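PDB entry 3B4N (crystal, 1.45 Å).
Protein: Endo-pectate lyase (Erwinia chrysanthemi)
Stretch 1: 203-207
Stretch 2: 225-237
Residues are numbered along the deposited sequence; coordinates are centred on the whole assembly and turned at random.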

# COMPACT_ATOMS: atom_id res chain seq x y z
N THR A 203 -14.73 -5.34 2.74
CA THR A 203 -13.69 -5.38 1.72
C THR A 203 -12.87 -4.11 1.82
O THR A 203 -13.41 -3.01 1.75
CB THR A 203 -14.23 -5.46 0.28
OG1 THR A 203 -15.07 -6.62 0.13
CG2 THR A 203 -13.08 -5.61 -0.71
N MET A 204 -11.56 -4.26 2.02
CA MET A 204 -10.66 -3.12 2.10
C MET A 204 -9.73 -3.21 0.88
O MET A 204 -8.99 -4.18 0.72
CB MET A 204 -9.86 -3.15 3.41
CG MET A 204 -8.80 -2.04 3.49
SD MET A 204 -7.95 -1.99 5.08
CE MET A 204 -6.70 -3.23 4.78
N THR A 205 -9.79 -2.21 0.02
CA THR A 205 -9.00 -2.19 -1.21
C THR A 205 -7.93 -1.12 -1.19
O THR A 205 -8.23 0.05 -0.93
CB THR A 205 -9.91 -1.95 -2.43
OG1 THR A 205 -10.92 -2.96 -2.47
CG2 THR A 205 -9.11 -1.98 -3.73
N ILE A 206 -6.68 -1.52 -1.43
CA ILE A 206 -5.55 -0.60 -1.50
C ILE A 206 -5.29 -0.41 -3.00
O ILE A 206 -5.02 -1.39 -3.70
CB ILE A 206 -4.27 -1.20 -0.86
CG1 ILE A 206 -4.56 -1.71 0.56
CG2 ILE A 206 -3.16 -0.16 -0.86
CD1 ILE A 206 -5.14 -0.69 1.53
N VAL A 207 -5.40 0.82 -3.48
CA VAL A 207 -5.21 1.14 -4.90
C VAL A 207 -3.99 2.04 -5.02
O VAL A 207 -4.05 3.24 -4.75
CB VAL A 207 -6.45 1.87 -5.49
CG1 VAL A 207 -6.26 2.09 -6.99
CG2 VAL A 207 -7.70 1.05 -5.25
N VAL A 225 2.12 -4.67 7.19
CA VAL A 225 1.66 -3.46 6.52
C VAL A 225 0.14 -3.44 6.65
O VAL A 225 -0.45 -2.46 7.14
CB VAL A 225 2.05 -3.46 5.03
CG1 VAL A 225 1.46 -2.26 4.32
CG2 VAL A 225 3.58 -3.42 4.91
N LEU A 226 -0.50 -4.54 6.25
CA LEU A 226 -1.95 -4.66 6.30
C LEU A 226 -2.38 -5.69 7.35
O LEU A 226 -1.99 -6.86 7.29
CB LEU A 226 -2.49 -5.05 4.91
CG LEU A 226 -2.03 -4.15 3.76
CD1 LEU A 226 -2.47 -4.73 2.41
CD2 LEU A 226 -2.58 -2.75 3.94
N GLN A 227 -3.16 -5.23 8.32
CA GLN A 227 -3.68 -6.09 9.38
C GLN A 227 -5.13 -6.41 9.03
O GLN A 227 -5.87 -5.53 8.60
CB GLN A 227 -3.60 -5.36 10.72
CG GLN A 227 -4.17 -6.13 11.92
CD GLN A 227 -3.41 -7.41 12.22
OE1 GLN A 227 -2.24 -7.56 11.86
NE2 GLN A 227 -4.08 -8.34 12.89
N HIS A 228 -5.54 -7.66 9.21
CA HIS A 228 -6.89 -8.07 8.83
C HIS A 228 -7.53 -8.82 9.99
O HIS A 228 -7.10 -9.94 10.34
CB HIS A 228 -6.76 -8.92 7.57
CG HIS A 228 -8.04 -9.21 6.86
ND1 HIS A 228 -8.08 -9.49 5.51
CD2 HIS A 228 -9.31 -9.36 7.31
CE1 HIS A 228 -9.32 -9.80 5.16
NE2 HIS A 228 -10.08 -9.73 6.24
N ASN A 229 -8.54 -8.19 10.59
CA ASN A 229 -9.24 -8.73 11.77
C ASN A 229 -10.65 -9.24 11.54
O ASN A 229 -11.09 -10.17 12.22
CB ASN A 229 -9.32 -7.66 12.86
CG ASN A 229 -7.97 -7.11 13.27
OD1 ASN A 229 -7.83 -5.91 13.52
ND2 ASN A 229 -6.98 -7.98 13.35
N SER A 230 -11.40 -8.60 10.65
CA SER A 230 -12.77 -9.06 10.42
C SER A 230 -12.76 -10.42 9.74
O SER A 230 -11.72 -10.88 9.26
CB SER A 230 -13.53 -8.04 9.58
OG SER A 230 -12.87 -7.83 8.35
N LYS A 231 -13.93 -11.06 9.70
CA LYS A 231 -14.09 -12.37 9.06
C LYS A 231 -15.06 -12.27 7.88
O LYS A 231 -15.83 -11.31 7.79
CB LYS A 231 -14.62 -13.40 10.07
CG LYS A 231 -13.82 -13.47 11.36
CD LYS A 231 -14.53 -14.32 12.41
CE LYS A 231 -13.86 -14.18 13.76
NZ LYS A 231 -14.71 -14.74 14.85
N ASN A 232 -15.02 -13.26 6.99
CA ASN A 232 -15.87 -13.29 5.80
C ASN A 232 -15.59 -11.98 5.07
O ASN A 232 -16.50 -11.32 4.56
CB ASN A 232 -17.35 -13.34 6.22
CG ASN A 232 -17.63 -14.44 7.22
OD1 ASN A 232 -17.50 -15.62 6.92
ND2 ASN A 232 -18.01 -14.06 8.43
N SER A 233 -14.31 -11.62 5.02
CA SER A 233 -13.89 -10.36 4.44
C SER A 233 -12.62 -10.48 3.61
O SER A 233 -11.84 -11.42 3.77
CB SER A 233 -13.67 -9.35 5.56
OG SER A 233 -12.82 -9.91 6.54
N THR A 234 -12.39 -9.47 2.78
CA THR A 234 -11.26 -9.49 1.86
C THR A 234 -10.44 -8.21 1.84
O THR A 234 -11.00 -7.12 1.93
CB THR A 234 -11.78 -9.68 0.41
OG1 THR A 234 -12.70 -10.78 0.39
CG2 THR A 234 -10.64 -9.94 -0.57
N THR A 235 -9.13 -8.37 1.73
CA THR A 235 -8.23 -7.23 1.56
C THR A 235 -7.71 -7.39 0.13
O THR A 235 -7.22 -8.46 -0.25
CB THR A 235 -7.05 -7.25 2.55
OG1 THR A 235 -7.57 -7.07 3.88
CG2 THR A 235 -6.07 -6.12 2.24
N VAL A 236 -7.86 -6.34 -0.67
CA VAL A 236 -7.46 -6.33 -2.07
C VAL A 236 -6.30 -5.35 -2.26
O VAL A 236 -6.34 -4.24 -1.74
CB VAL A 236 -8.65 -5.90 -2.96
CG1 VAL A 236 -8.25 -5.93 -4.44
CG2 VAL A 236 -9.84 -6.82 -2.71
N VAL A 237 -5.28 -5.77 -3.01
CA VAL A 237 -4.11 -4.93 -3.27
C VAL A 237 -3.87 -4.86 -4.77
O VAL A 237 -3.58 -5.88 -5.41
CB VAL A 237 -2.85 -5.48 -2.58
CG1 VAL A 237 -1.65 -4.58 -2.88
CG2 VAL A 237 -3.08 -5.59 -1.07

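Strand 203-207 runs parallel to the strand through Thr234 to Val237: their N-to-C directions differ by 6° and their axes approach to 4.6 Å. The register pairs Thr203 with Thr234, Met204 with Thr235, Thr205 with Val236 and Ile206 with Val237, at CA-CA separations of 4.5 to 4.9 Å. Three backbone hydrogen bonds fix it. Met204 N donates to Thr234 O (2.9 Å, 160° at the hydrogen), Val236 N to Met204 O (2.8 Å, 169°) and Ile206 N to Val236 O (2.8 Å, 175°). Met204 and Val236 thus use both their amide and carbonyl groups in the ladder, as expected in a parallel ladder: Met204, paired with Thr235, bonds to Thr234 and Val236 on either side of it, and Val236, paired with Thr205, bonds to Met204 and Ile206. CA-H...O contacts supplement it: Thr203 CA lies 3.2 Å from Thr234 O, and Thr235 CA 3.3 Å from Met204 O.

Side chains alternate between the two faces. Thr203, Thr205, Thr234 and Val236 share a partly exposed face, where beta-branched residues suit the extended backbone and the threonines combine a methyl with a hydroxyl. Here Thr203 CG2 packs 4.0 Å from Val236 CG2, while Thr205 OG1 sits 3.7 Å from Val236 CB.

The other face, bearing Met204, Ile206, Thr235 and Val237, is buried. Met204, t at chi1 and chi2 and p at chi3, carries its CE to 3.9 Å from Thr235 CG2 and 4.2 Å from Leu226 CD2. Ile206, m at both chi angles, places CG1 4.1 Å from that same Leu226 CD2 and 4.5 Å from Val237 CG2. Leu226, at a corner of the chain, points its CA-to-CB bond toward the first strand, and its CD2 methyl is the atom nearest both Met204 and Ile206. Thr235 suits this interior because its methyl meets Met204 while its OG1 is hydrogen-bonded elsewhere in the structure. Altogether the two stretches bury 437 Å², both sides summed.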